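Local coordinates for amine Dehydrogenase (Pseudomonas putida, PDB 1JMX), which probably carries electrons through two covalently bound c-type hemes, as the heme-bearing alpha subunit of a quinohemoprotein amine dehydrogenase, at residues G69-T75 / N234-W238; V89-D93 / S105-A110; S187-L191 / R272-F276; A247-V252 / R263-E268. All coordinates share one frame; numbering follows the deposited sequence.

The eight-stranded antiparallel barrel of this chain is reached by three of the four contacts. Interaction 4 pairs the strands of one hairpin, and interaction 3 joins the first strand of the barrel to the last; they meet on neighbouring strands, Leu274 N 2.8 Å from Met264 O. Both are partly buried and rest mainly on backbone bonds. Interaction 1 is buried and holds a loop of the heme-binding region against the barrel through a tyrosine; its Trp238 NE1 sits 3.0 Å from Gln251 OE1 of interaction 4. Interaction 2, also buried, stays within the heme-binding region, where a carboxylate grips a helix start about 18 Å, centre to centre, from interaction 1.

Interaction 1 of 4, residues G69-T75 / N234-W238; sequences GLAPSET and NGYEW
Tyr236 drives its ring under Pro72 and reaches the loop backbone with its hydroxyl. Pro72 CG stands 3.6 Å from the ring centroid and only 3° off the normal, a CH-pi contact almost exactly over the middle of the face; Glu237 CG lies against the opposite face, toward the rim. With CG set between its backbone N and carbonyl carbon (chi1 77°), the tyrosine extends toward the loop, and Tyr236 OH donates to Leu70 O at 2.9 Å, from above the carbonyl plane. Beside them Asn234 ND2 gives a hydrogen bond to a water, 3.0 Å away, that also accepts from Leu70 N at 3.1 Å. The loop after helix 54-67, in the heme-binding region, is thus held against the start of barrel strand 237-244, and Trp170 packs on Tyr236 and Pro72. Sandwiched between two aliphatic groups and bonded at its hydroxyl, the phenol is probably restrained in both tilt and reach, and the buried backbone of Leu70 has both its N and its O satisfied.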
loop_
_atom_site.group_PDB
_atom_site.type_symbol
_atom_site.label_atom_id
_atom_site.label_comp_id
_atom_site.label_asym_id
_atom_site.label_seq_id
_atom_site.Cartn_x
_atom_site.Cartn_y
_atom_site.Cartn_z
ATOM N N GLY A 69 7.138 -12.104 -23.686
ATOM C CA GLY A 69 5.860 -12.050 -23.009
ATOM C C GLY A 69 5.567 -13.368 -22.327
ATOM O O GLY A 69 6.441 -14.226 -22.202
ATOM N N LEU A 70 4.336 -13.522 -21.862
ATOM C CA LEU A 70 3.932 -14.746 -21.193
ATOM C C LEU A 70 2.927 -15.489 -22.063
ATOM O O LEU A 70 2.163 -14.879 -22.802
ATOM C CB LEU A 70 3.267 -14.433 -19.848
ATOM C CG LEU A 70 3.965 -13.578 -18.795
ATOM C CD1 LEU A 70 3.116 -13.563 -17.537
ATOM C CD2 LEU A 70 5.332 -14.132 -18.485
ATOM N N ALA A 71 2.952 -16.811 -21.998
ATOM C CA ALA A 71 1.981 -17.603 -22.730
ATOM C C ALA A 71 0.643 -17.373 -22.005
ATOM O O ALA A 71 0.621 -16.958 -20.844
ATOM C CB ALA A 71 2.369 -19.071 -22.692
ATOM N N PRO A 72 -0.488 -17.592 -22.693
ATOM C CA PRO A 72 -1.785 -17.390 -22.050
ATOM C C PRO A 72 -1.923 -18.142 -20.727
ATOM O O PRO A 72 -2.310 -17.560 -19.721
ATOM C CB PRO A 72 -2.761 -17.901 -23.107
ATOM C CG PRO A 72 -2.073 -17.529 -24.375
ATOM C CD PRO A 72 -0.662 -17.965 -24.107
ATOM N N SER A 73 -1.538 -19.414 -20.722
ATOM C CA SER A 73 -1.630 -20.240 -19.528
ATOM C C SER A 73 -0.727 -19.789 -18.381
ATOM O O SER A 73 -0.892 -20.237 -17.253
ATOM C CB SER A 73 -1.365 -21.704 -19.871
ATOM O OG SER A 73 -0.054 -21.888 -20.358
ATOM N N GLU A 74 0.233 -18.916 -18.666
ATOM C CA GLU A 74 1.119 -18.415 -17.622
ATOM C C GLU A 74 0.483 -17.234 -16.893
ATOM O O GLU A 74 1.029 -16.741 -15.910
ATOM C CB GLU A 74 2.485 -18.038 -18.196
ATOM C CG GLU A 74 3.270 -19.223 -18.759
ATOM C CD GLU A 74 4.623 -18.819 -19.313
ATOM O OE1 GLU A 74 4.713 -17.787 -20.003
ATOM O OE2 GLU A 74 5.603 -19.531 -19.053
ATOM N N THR A 75 -0.655 -16.762 -17.406
ATOM C CA THR A 75 -1.394 -15.666 -16.778
ATOM C C THR A 75 -2.650 -16.198 -16.066
ATOM O O THR A 75 -3.329 -15.453 -15.367
ATOM C CB THR A 75 -1.836 -14.574 -17.790
ATOM O OG1 THR A 75 -2.753 -15.131 -18.743
ATOM C CG2 THR A 75 -0.636 -13.982 -18.503
ATOM N N ASN A 234 1.629 -9.725 -28.027
ATOM C CA ASN A 234 1.898 -11.157 -27.957
ATOM C C ASN A 234 0.816 -12.059 -28.553
ATOM O O ASN A 234 0.592 -13.164 -28.070
ATOM C CB ASN A 234 2.186 -11.549 -26.503
ATOM C CG ASN A 234 2.866 -12.899 -26.375
ATOM O OD1 ASN A 234 3.484 -13.387 -27.313
ATOM N ND2 ASN A 234 2.754 -13.506 -25.204
ATOM N N GLY A 235 0.123 -11.566 -29.576
ATOM C CA GLY A 235 -0.893 -12.358 -30.246
ATOM C C GLY A 235 -2.210 -12.605 -29.540
ATOM O O GLY A 235 -3.107 -13.192 -30.141
ATOM N N TYR A 236 -2.346 -12.170 -28.287
ATOM C CA TYR A 236 -3.595 -12.372 -27.551
ATOM C C TYR A 236 -3.936 -11.263 -26.562
ATOM O O TYR A 236 -5.108 -11.054 -26.266
ATOM C CB TYR A 236 -3.609 -13.734 -26.840
ATOM C CG TYR A 236 -2.793 -13.813 -25.562
ATOM C CD1 TYR A 236 -3.417 -13.849 -24.315
ATOM C CD2 TYR A 236 -1.400 -13.865 -25.603
ATOM C CE1 TYR A 236 -2.678 -13.937 -23.142
ATOM C CE2 TYR A 236 -0.650 -13.952 -24.438
ATOM C CZ TYR A 236 -1.292 -13.991 -23.213
ATOM O OH TYR A 236 -0.553 -14.115 -22.067
ATOM N N GLU A 237 -2.923 -10.549 -26.066
ATOM C CA GLU A 237 -3.140 -9.465 -25.105
ATOM C C GLU A 237 -3.689 -8.189 -25.728
ATOM O O GLU A 237 -2.950 -7.304 -26.161
ATOM C CB GLU A 237 -1.867 -9.172 -24.307
ATOM C CG GLU A 237 -1.491 -10.255 -23.297
ATOM C CD GLU A 237 -2.404 -10.304 -22.068
ATOM O OE1 GLU A 237 -3.458 -9.631 -22.033
ATOM O OE2 GLU A 237 -2.058 -11.030 -21.115
ATOM N N TRP A 238 -5.013 -8.100 -25.720
ATOM C CA TRP A 238 -5.748 -6.980 -26.276
ATOM C C TRP A 238 -5.861 -5.807 -25.309
ATOM O O TRP A 238 -6.361 -5.951 -24.196
ATOM C CB TRP A 238 -7.138 -7.466 -26.683
ATOM C CG TRP A 238 -8.088 -6.405 -27.132
ATOM C CD1 TRP A 238 -8.839 -5.583 -26.337
ATOM C CD2 TRP A 238 -8.447 -6.098 -28.483
ATOM N NE1 TRP A 238 -9.651 -4.790 -27.111
ATOM C CE2 TRP A 238 -9.434 -5.084 -28.432
ATOM C CE3 TRP A 238 -8.037 -6.582 -29.732
ATOM C CZ2 TRP A 238 -10.018 -4.548 -29.589
ATOM C CZ3 TRP A 238 -8.615 -6.051 -30.877
ATOM C CH2 TRP A 238 -9.595 -5.042 -30.797
HETATM O O HOH W 1 2.320 -11.541 -23.041
#

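Interaction 2 of 4, residues V89-D93 / S105-A110; sequences VEQFD and SGARVA. With HEC (heme c), chain E.
Glu90 OE2 is gripped by Ala107 N, at 3.0 Å in a bond bent to 137° and tilted from the carboxylate plane, and by Tyr80 OH. The other oxygen, Glu90 OE1, accepts from Gly106 N at 2.8 Å, nearly straight at 171°, through its syn lone pair. One carboxylate thus spans two successive amides, and its negative charge would suit the start of a helix. Ser105 OG accepts from Arg108 N and bonds to the C-terminal Pro494 O. Phe92, with CG beside its backbone N (chi1 -72°), lays its ring obliquely against the same turn: Phe92 CE2 is 3.5 Å from Gly106 C, and Phe92 CE1 is 4.1 Å from Ala110 CB. Arg108 leaves the other side of the helix, and its NH1 donates to heme O1D at 2.9 Å. Ser105 thus caps the turn into helix 107-110, with Glu90 binding the amides of Gly106 and Ala107, just after the Cys-X-X-Cys-His motif of a c-type heme site, whose His104 is an axial ligand of the iron.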
loop_
_atom_site.group_PDB
_atom_site.type_symbol
_atom_site.label_atom_id
_atom_site.label_comp_id
_atom_site.label_asym_id
_atom_site.label_seq_id
_atom_site.Cartn_x
_atom_site.Cartn_y
_atom_site.Cartn_z
ATOM N N VAL A 89 -9.283 -10.588 -3.421
ATOM C CA VAL A 89 -8.648 -11.134 -2.232
ATOM C C VAL A 89 -7.712 -12.215 -2.757
ATOM O O VAL A 89 -8.155 -13.255 -3.236
ATOM C CB VAL A 89 -9.691 -11.750 -1.264
ATOM C CG1 VAL A 89 -9.001 -12.300 -0.030
ATOM C CG2 VAL A 89 -10.719 -10.696 -0.859
ATOM N N GLU A 90 -6.417 -11.938 -2.721
ATOM C CA GLU A 90 -5.429 -12.884 -3.226
ATOM C C GLU A 90 -5.264 -14.147 -2.402
ATOM O O GLU A 90 -5.355 -14.122 -1.175
ATOM C CB GLU A 90 -4.074 -12.204 -3.394
ATOM C CG GLU A 90 -4.094 -11.047 -4.353
ATOM C CD GLU A 90 -2.712 -10.588 -4.710
ATOM O OE1 GLU A 90 -1.962 -10.219 -3.791
ATOM O OE2 GLU A 90 -2.374 -10.608 -5.905
ATOM N N GLN A 91 -5.011 -15.247 -3.102
ATOM C CA GLN A 91 -4.804 -16.544 -2.469
ATOM C C GLN A 91 -3.499 -17.208 -2.917
ATOM O O GLN A 91 -3.491 -18.034 -3.829
ATOM C CB GLN A 91 -5.996 -17.485 -2.722
ATOM C CG GLN A 91 -7.230 -17.223 -1.836
ATOM C CD GLN A 91 -6.921 -17.199 -0.321
ATOM O OE1 GLN A 91 -6.284 -18.115 0.240
ATOM N NE2 GLN A 91 -7.392 -16.146 0.349
ATOM N N PHE A 92 -2.397 -16.792 -2.301
ATOM C CA PHE A 92 -1.071 -17.348 -2.576
ATOM C C PHE A 92 -0.615 -17.990 -1.271
ATOM O O PHE A 92 -1.229 -17.768 -0.224
ATOM C CB PHE A 92 -0.066 -16.244 -2.942
ATOM C CG PHE A 92 -0.279 -15.638 -4.296
ATOM C CD1 PHE A 92 0.212 -16.261 -5.433
ATOM C CD2 PHE A 92 -0.946 -14.429 -4.432
ATOM C CE1 PHE A 92 0.046 -15.686 -6.694
ATOM C CE2 PHE A 92 -1.119 -13.841 -5.683
ATOM C CZ PHE A 92 -0.621 -14.471 -6.820
ATOM N N ASP A 93 0.461 -18.770 -1.326
ATOM C CA ASP A 93 1.001 -19.406 -0.127
ATOM C C ASP A 93 1.535 -18.326 0.824
ATOM O O ASP A 93 1.863 -17.227 0.385
ATOM C CB ASP A 93 2.092 -20.418 -0.504
ATOM C CG ASP A 93 3.200 -19.809 -1.344
ATOM O OD1 ASP A 93 2.907 -19.333 -2.463
ATOM O OD2 ASP A 93 4.362 -19.818 -0.885
ATOM N N SER A 105 0.667 -6.421 -4.720
ATOM C CA SER A 105 0.024 -7.718 -4.884
ATOM C C SER A 105 1.012 -8.837 -5.192
ATOM O O SER A 105 2.112 -8.591 -5.672
ATOM C CB SER A 105 -1.005 -7.645 -6.016
ATOM O OG SER A 105 -0.367 -7.549 -7.276
ATOM N N GLY A 106 0.614 -10.068 -4.891
ATOM C CA GLY A 106 1.436 -11.220 -5.194
ATOM C C GLY A 106 1.290 -11.541 -6.675
ATOM O O GLY A 106 2.094 -12.283 -7.227
ATOM N N ALA A 107 0.253 -10.991 -7.310
ATOM C CA ALA A 107 -0.003 -11.200 -8.736
ATOM C C ALA A 107 1.055 -10.511 -9.593
ATOM O O ALA A 107 1.361 -10.974 -10.685
ATOM C CB ALA A 107 -1.383 -10.698 -9.112
ATOM N N ARG A 108 1.594 -9.398 -9.096
ATOM C CA ARG A 108 2.637 -8.639 -9.788
ATOM C C ARG A 108 3.877 -9.526 -9.953
ATOM O O ARG A 108 4.608 -9.424 -10.933
ATOM C CB ARG A 108 2.988 -7.382 -8.985
ATOM C CG ARG A 108 4.095 -6.540 -9.589
ATOM C CD ARG A 108 4.510 -5.395 -8.686
ATOM N NE ARG A 108 3.493 -4.355 -8.598
ATOM C CZ ARG A 108 3.678 -3.174 -8.020
ATOM N NH1 ARG A 108 4.846 -2.874 -7.477
ATOM N NH2 ARG A 108 2.693 -2.296 -7.966
ATOM N N VAL A 109 4.074 -10.418 -8.992
ATOM C CA VAL A 109 5.185 -11.354 -8.984
ATOM C C VAL A 109 4.906 -12.506 -9.954
ATOM O O VAL A 109 5.752 -12.849 -10.776
ATOM C CB VAL A 109 5.385 -11.932 -7.562
ATOM C CG1 VAL A 109 6.511 -12.946 -7.544
ATOM C CG2 VAL A 109 5.647 -10.816 -6.573
ATOM N N ALA A 110 3.710 -13.087 -9.850
ATOM C CA ALA A 110 3.288 -14.211 -10.686
ATOM C C ALA A 110 3.121 -13.869 -12.167
ATOM O O ALA A 110 3.072 -14.762 -13.007
ATOM C CB ALA A 110 2.008 -14.815 -10.135
HETATM FE FE HEC E . 8.284 -5.758 -5.026
HETATM C CHA HEC E . 8.183 -3.803 -7.734
HETATM C CHB HEC E . 8.760 -8.431 -7.032
HETATM C CHC HEC E . 8.570 -7.740 -2.295
HETATM C CHD HEC E . 7.834 -3.016 -3.015
HETATM N NA HEC E . 8.412 -6.053 -6.955
HETATM C C1A HEC E . 8.342 -5.132 -7.948
HETATM C C2A HEC E . 8.474 -5.728 -9.247
HETATM C C3A HEC E . 8.621 -7.036 -9.045
HETATM C C4A HEC E . 8.598 -7.234 -7.622
HETATM C CMA HEC E . 8.801 -8.104 -10.110
HETATM C CAA HEC E . 8.465 -4.982 -10.562
HETATM C CBA HEC E . 9.887 -5.131 -11.099
HETATM C CGA HEC E . 10.192 -4.453 -12.410
HETATM O O1A HEC E . 9.344 -3.807 -13.003
HETATM O O2A HEC E . 11.318 -4.567 -12.846
HETATM N NB HEC E . 8.588 -7.658 -4.726
HETATM C C1B HEC E . 8.772 -8.657 -5.683
HETATM C C2B HEC E . 9.011 -9.946 -5.127
HETATM C C3B HEC E . 8.989 -9.760 -3.777
HETATM C C4B HEC E . 8.699 -8.342 -3.532
HETATM C CMB HEC E . 9.266 -11.251 -5.909
HETATM C CAB HEC E . 9.244 -10.884 -2.783
HETATM C CBB HEC E . 10.618 -10.867 -2.106
HETATM N NC HEC E . 8.188 -5.445 -3.076
HETATM C C1C HEC E . 8.320 -6.388 -2.080
HETATM C C2C HEC E . 8.178 -5.808 -0.776
HETATM C C3C HEC E . 7.960 -4.504 -0.961
HETATM C C4C HEC E . 7.983 -4.259 -2.398
HETATM C CMC HEC E . 8.263 -6.573 0.547
HETATM C CAC HEC E . 7.606 -3.560 0.167
HETATM C CBC HEC E . 8.695 -2.839 0.939
HETATM N ND HEC E . 8.063 -3.823 -5.304
HETATM C C1D HEC E . 7.887 -2.810 -4.384
HETATM C C2D HEC E . 7.781 -1.503 -5.039
HETATM C C3D HEC E . 7.897 -1.789 -6.386
HETATM C C4D HEC E . 8.052 -3.184 -6.503
HETATM C CMD HEC E . 7.590 -0.153 -4.354
HETATM C CAD HEC E . 7.884 -0.891 -7.629
HETATM C CBD HEC E . 7.630 0.566 -7.432
HETATM C CGD HEC E . 6.185 0.883 -7.626
HETATM O O1D HEC E . 5.342 -0.025 -7.442
HETATM O O2D HEC E . 5.868 2.045 -7.964
#

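Interaction 3 of 4, residues S187-L191 / R272-F276; sequences SGHML and RGLDF
Met190 and Leu274 face each other across two antiparallel strands and, with His189, supply much of the buried surface. Met190 holds CG anti to its backbone N (chi1 -175°), which lays the start of the side chain along the neighbouring backbone, CG 3.0 Å from Gly273 O. A bend at the last torsion then brings Met190 CE to Leu274 CD2 at 3.6 Å, the two side chains meeting at a slant. Leu274 CB packs 3.3 Å from His189 O. Tyr218 of strand 209-218 touches both Met190 and Leu274. This is the seam of the domain II barrel, where the first strand, 182-190, meets the last, 269-280, and closes the eight-stranded antiparallel sheet. Were Met190 replaced by an alanine, Leu274 CD2 would probably lose its methyl partner and a gap would open beside Gly273 O. His189 and Asp275 form a hydrogen-bonded pair: His189 N donates to Asp275 O at 3.2 Å, and Asp275 N returns a bond to His189 O at 2.9 Å, each donor tilted from the carbonyl plane. Their side chains share the other face of the sheet, where the imidazole meets Tyr411 and the carboxylate forms a salt bridge with Arg85. Beyond the His189 and Asp275 pair, a water accepts from Leu191 N at 2.9 Å and donates to Gly273 O, also at 2.9 Å.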
loop_
_atom_site.group_PDB
_atom_site.type_symbol
_atom_site.label_atom_id
_atom_site.label_comp_id
_atom_site.label_asym_id
_atom_site.label_seq_id
_atom_site.Cartn_x
_atom_site.Cartn_y
_atom_site.Cartn_z
ATOM N N SER A 187 -21.359 -9.391 -24.571
ATOM C CA SER A 187 -22.257 -9.400 -23.433
ATOM C C SER A 187 -21.387 -9.044 -22.236
ATOM O O SER A 187 -20.207 -9.380 -22.193
ATOM C CB SER A 187 -22.856 -10.793 -23.248
ATOM O OG SER A 187 -23.738 -10.811 -22.149
ATOM N N GLY A 188 -21.972 -8.355 -21.269
ATOM C CA GLY A 188 -21.228 -7.970 -20.092
ATOM C C GLY A 188 -22.139 -7.481 -18.988
ATOM O O GLY A 188 -23.352 -7.377 -19.170
ATOM N N HIS A 189 -21.548 -7.165 -17.842
ATOM C CA HIS A 189 -22.306 -6.690 -16.700
ATOM C C HIS A 189 -21.506 -5.708 -15.861
ATOM O O HIS A 189 -20.356 -5.971 -15.513
ATOM C CB HIS A 189 -22.719 -7.871 -15.820
ATOM C CG HIS A 189 -23.608 -7.487 -14.679
ATOM N ND1 HIS A 189 -23.122 -6.962 -13.502
ATOM C CD2 HIS A 189 -24.955 -7.518 -14.548
ATOM C CE1 HIS A 189 -24.129 -6.680 -12.698
ATOM N NE2 HIS A 189 -25.252 -7.007 -13.309
ATOM N N MET A 190 -22.116 -4.574 -15.549
ATOM C CA MET A 190 -21.472 -3.579 -14.713
ATOM C C MET A 190 -22.141 -3.607 -13.338
ATOM O O MET A 190 -23.355 -3.451 -13.230
ATOM C CB MET A 190 -21.592 -2.187 -15.329
ATOM C CG MET A 190 -20.828 -1.117 -14.563
ATOM S SD MET A 190 -21.012 0.528 -15.258
ATOM C CE MET A 190 -19.631 0.571 -16.361
ATOM N N LEU A 191 -21.349 -3.860 -12.300
ATOM C CA LEU A 191 -21.849 -3.912 -10.928
ATOM C C LEU A 191 -22.614 -2.633 -10.609
ATOM O O LEU A 191 -22.167 -1.536 -10.936
ATOM C CB LEU A 191 -20.672 -4.069 -9.963
ATOM C CG LEU A 191 -20.584 -5.271 -9.024
ATOM C CD1 LEU A 191 -20.965 -6.575 -9.703
ATOM C CD2 LEU A 191 -19.158 -5.338 -8.521
ATOM N N ARG A 272 -15.072 1.227 -11.563
ATOM C CA ARG A 272 -16.216 1.440 -12.432
ATOM C C ARG A 272 -15.959 0.740 -13.756
ATOM O O ARG A 272 -15.351 1.300 -14.669
ATOM C CB ARG A 272 -16.429 2.938 -12.617
ATOM C CG ARG A 272 -16.346 3.664 -11.296
ATOM C CD ARG A 272 -16.421 5.150 -11.429
ATOM N NE ARG A 272 -15.905 5.781 -10.222
ATOM C CZ ARG A 272 -15.916 7.087 -9.987
ATOM N NH1 ARG A 272 -16.429 7.925 -10.877
ATOM N NH2 ARG A 272 -15.366 7.557 -8.879
ATOM N N GLY A 273 -16.397 -0.509 -13.833
ATOM C CA GLY A 273 -16.200 -1.280 -15.035
ATOM C C GLY A 273 -17.242 -2.356 -15.210
ATOM O O GLY A 273 -18.185 -2.468 -14.426
ATOM N N LEU A 274 -17.064 -3.160 -16.244
ATOM C CA LEU A 274 -17.988 -4.233 -16.537
ATOM C C LEU A 274 -17.241 -5.478 -16.993
ATOM O O LEU A 274 -16.173 -5.389 -17.592
ATOM C CB LEU A 274 -18.989 -3.790 -17.623
ATOM C CG LEU A 274 -18.435 -3.204 -18.925
ATOM C CD1 LEU A 274 -19.110 -3.830 -20.107
ATOM C CD2 LEU A 274 -18.592 -1.704 -18.952
ATOM N N ASP A 275 -17.768 -6.642 -16.631
ATOM C CA ASP A 275 -17.178 -7.898 -17.067
ATOM C C ASP A 275 -17.483 -7.940 -18.544
ATOM O O ASP A 275 -18.531 -7.469 -18.978
ATOM C CB ASP A 275 -17.810 -9.079 -16.341
ATOM C CG ASP A 275 -17.368 -9.165 -14.900
ATOM O OD1 ASP A 275 -16.337 -8.548 -14.561
ATOM O OD2 ASP A 275 -18.042 -9.846 -14.102
ATOM N N PHE A 276 -16.581 -8.507 -19.321
ATOM C CA PHE A 276 -16.782 -8.511 -20.749
ATOM C C PHE A 276 -16.397 -9.806 -21.433
ATOM O O PHE A 276 -15.280 -10.297 -21.295
ATOM C CB PHE A 276 -16.005 -7.337 -21.339
ATOM C CG PHE A 276 -16.177 -7.157 -22.815
ATOM C CD1 PHE A 276 -16.982 -6.134 -23.306
ATOM C CD2 PHE A 276 -15.475 -7.949 -23.716
ATOM C CE1 PHE A 276 -17.075 -5.898 -24.677
ATOM C CE2 PHE A 276 -15.561 -7.724 -25.081
ATOM C CZ PHE A 276 -16.361 -6.695 -25.565
HETATM O O HOH W 2 -18.633 -4.698 -12.682
#

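Interaction 4 of 4, residues A247-V252 / R263-E268; sequences ANLRQV and RMFEAE
Backbone bonds tie Arg250 to Phe265 and Val252 to Arg263, two hydrogen-bonded pairs. Arg250 N donates to Phe265 O at 2.7 Å, Val252 N to Arg263 O at 3.0 Å and almost perfectly straight at 179°; Ala267 N continues the series to Asn248 O. Among the side chains, one polar contact involves sulfur: Gln251 NE2 points at Met264 SD, 3.3 Å away, in a weak hydrogen bond, while Gln251 OE1 is taken by Trp238 NE1. The two side chains run side by side in the same direction, and Met264 CE, turned by the bend at its last torsion, reaches Leu249 CD1 at 3.7 Å, crossing that leucine at about a right angle. A serine in place of Met264 would probably leave Gln251 NE2 without its sulfur partner and take a methyl neighbour from Leu249 CD1. On the other face of the sheet Phe265 receives Arg250 CB over its ring, 4.1 Å from the centroid, a CH-pi contact offset toward the rim, with Val252 CG2 near the ring plane at its edge, 3.9 Å from Phe265 CE2. Together these contacts form an antiparallel beta hairpin, strands 247-256 and 259-266, within the closed barrel of domain II.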
loop_
_atom_site.group_PDB
_atom_site.type_symbol
_atom_site.label_atom_id
_atom_site.label_comp_id
_atom_site.label_asym_id
_atom_site.label_seq_id
_atom_site.Cartn_x
_atom_site.Cartn_y
_atom_site.Cartn_z
ATOM N N ALA A 247 -17.039 9.128 -21.290
ATOM C CA ALA A 247 -15.956 8.437 -20.607
ATOM C C ALA A 247 -15.097 7.567 -21.506
ATOM O O ALA A 247 -15.590 6.922 -22.435
ATOM C CB ALA A 247 -16.523 7.593 -19.461
ATOM N N ASN A 248 -13.795 7.592 -21.248
ATOM C CA ASN A 248 -12.868 6.753 -21.981
ATOM C C ASN A 248 -12.783 5.466 -21.195
ATOM O O ASN A 248 -12.552 5.488 -19.988
ATOM C CB ASN A 248 -11.485 7.393 -22.058
ATOM C CG ASN A 248 -11.334 8.291 -23.264
ATOM O OD1 ASN A 248 -10.910 7.845 -24.342
ATOM N ND2 ASN A 248 -11.704 9.560 -23.104
ATOM N N LEU A 249 -13.021 4.349 -21.867
ATOM C CA LEU A 249 -12.960 3.058 -21.214
ATOM C C LEU A 249 -11.802 2.236 -21.760
ATOM O O LEU A 249 -11.609 2.157 -22.968
ATOM C CB LEU A 249 -14.260 2.284 -21.426
ATOM C CG LEU A 249 -15.592 2.939 -21.050
ATOM C CD1 LEU A 249 -16.668 1.873 -21.019
ATOM C CD2 LEU A 249 -15.511 3.614 -19.699
ATOM N N ARG A 250 -10.995 1.695 -20.855
ATOM C CA ARG A 250 -9.878 0.838 -21.214
ATOM C C ARG A 250 -10.429 -0.585 -21.345
ATOM O O ARG A 250 -11.329 -0.985 -20.611
ATOM C CB ARG A 250 -8.828 0.857 -20.105
ATOM C CG ARG A 250 -7.568 1.657 -20.391
ATOM C CD ARG A 250 -7.838 3.145 -20.628
ATOM N NE ARG A 250 -6.604 3.942 -20.547
ATOM C CZ ARG A 250 -6.498 5.238 -20.856
ATOM N NH1 ARG A 250 -7.556 5.926 -21.291
ATOM N NH2 ARG A 250 -5.336 5.869 -20.675
ATOM N N GLN A 251 -9.887 -1.346 -22.285
ATOM C CA GLN A 251 -10.301 -2.720 -22.501
ATOM C C GLN A 251 -9.080 -3.595 -22.298
ATOM O O GLN A 251 -8.076 -3.427 -22.981
ATOM C CB GLN A 251 -10.798 -2.931 -23.936
ATOM C CG GLN A 251 -11.974 -2.073 -24.358
ATOM C CD GLN A 251 -12.460 -2.414 -25.750
ATOM O OE1 GLN A 251 -11.664 -2.641 -26.661
ATOM N NE2 GLN A 251 -13.773 -2.466 -25.918
ATOM N N VAL A 252 -9.143 -4.495 -21.331
ATOM C CA VAL A 252 -8.046 -5.417 -21.084
ATOM C C VAL A 252 -8.647 -6.809 -21.278
ATOM O O VAL A 252 -9.288 -7.367 -20.375
ATOM C CB VAL A 252 -7.457 -5.245 -19.662
ATOM C CG1 VAL A 252 -6.411 -6.306 -19.389
ATOM C CG2 VAL A 252 -6.861 -3.851 -19.508
ATOM N N ARG A 263 -12.132 -7.326 -19.086
ATOM C CA ARG A 263 -12.849 -6.287 -18.380
ATOM C C ARG A 263 -12.677 -4.948 -19.068
ATOM O O ARG A 263 -11.631 -4.656 -19.636
ATOM C CB ARG A 263 -12.334 -6.221 -16.942
ATOM C CG ARG A 263 -13.052 -5.257 -16.028
ATOM C CD ARG A 263 -12.597 -5.461 -14.599
ATOM N NE ARG A 263 -13.369 -4.656 -13.668
ATOM C CZ ARG A 263 -12.947 -3.518 -13.138
ATOM N NH1 ARG A 263 -11.746 -3.042 -13.436
ATOM N NH2 ARG A 263 -13.753 -2.830 -12.352
ATOM N N MET A 264 -13.739 -4.154 -19.046
ATOM C CA MET A 264 -13.729 -2.834 -19.640
ATOM C C MET A 264 -14.052 -1.876 -18.508
ATOM O O MET A 264 -15.098 -1.994 -17.882
ATOM C CB MET A 264 -14.795 -2.745 -20.722
ATOM C CG MET A 264 -14.327 -2.082 -21.984
ATOM S SD MET A 264 -15.628 -2.102 -23.210
ATOM C CE MET A 264 -15.626 -0.404 -23.707
ATOM N N PHE A 265 -13.154 -0.936 -18.235
ATOM C CA PHE A 265 -13.363 0.003 -17.136
ATOM C C PHE A 265 -13.003 1.436 -17.478
ATOM O O PHE A 265 -12.333 1.704 -18.467
ATOM C CB PHE A 265 -12.550 -0.449 -15.918
ATOM C CG PHE A 265 -11.084 -0.624 -16.198
ATOM C CD1 PHE A 265 -10.187 0.420 -15.974
ATOM C CD2 PHE A 265 -10.601 -1.823 -16.703
ATOM C CE1 PHE A 265 -8.832 0.270 -16.250
ATOM C CE2 PHE A 265 -9.246 -1.985 -16.985
ATOM C CZ PHE A 265 -8.358 -0.935 -16.757
ATOM N N GLU A 266 -13.456 2.367 -16.649
ATOM C CA GLU A 266 -13.135 3.760 -16.860
ATOM C C GLU A 266 -11.649 3.963 -16.631
ATOM O O GLU A 266 -11.117 3.619 -15.574
ATOM C CB GLU A 266 -13.919 4.632 -15.909
ATOM C CG GLU A 266 -15.338 4.849 -16.322
ATOM C CD GLU A 266 -15.950 5.986 -15.570
ATOM O OE1 GLU A 266 -16.937 5.744 -14.854
ATOM O OE2 GLU A 266 -15.436 7.122 -15.681
ATOM N N ALA A 267 -10.989 4.513 -17.643
ATOM C CA ALA A 267 -9.552 4.778 -17.616
ATOM C C ALA A 267 -9.119 5.494 -16.347
ATOM O O ALA A 267 -8.022 5.277 -15.840
ATOM C CB ALA A 267 -9.181 5.610 -18.814
ATOM N N GLU A 268 -10.033 6.284 -15.804
ATOM C CA GLU A 268 -9.781 7.088 -14.622
ATOM C C GLU A 268 -10.234 6.437 -13.307
ATOM O O GLU A 268 -9.723 6.759 -12.228
ATOM C CB GLU A 268 -10.477 8.441 -14.805
ATOM C CG GLU A 268 -10.311 9.066 -16.210
ATOM C CD GLU A 268 -11.122 8.358 -17.333
ATOM O OE1 GLU A 268 -12.193 7.765 -17.038
ATOM O OE2 GLU A 268 -10.679 8.404 -18.517
#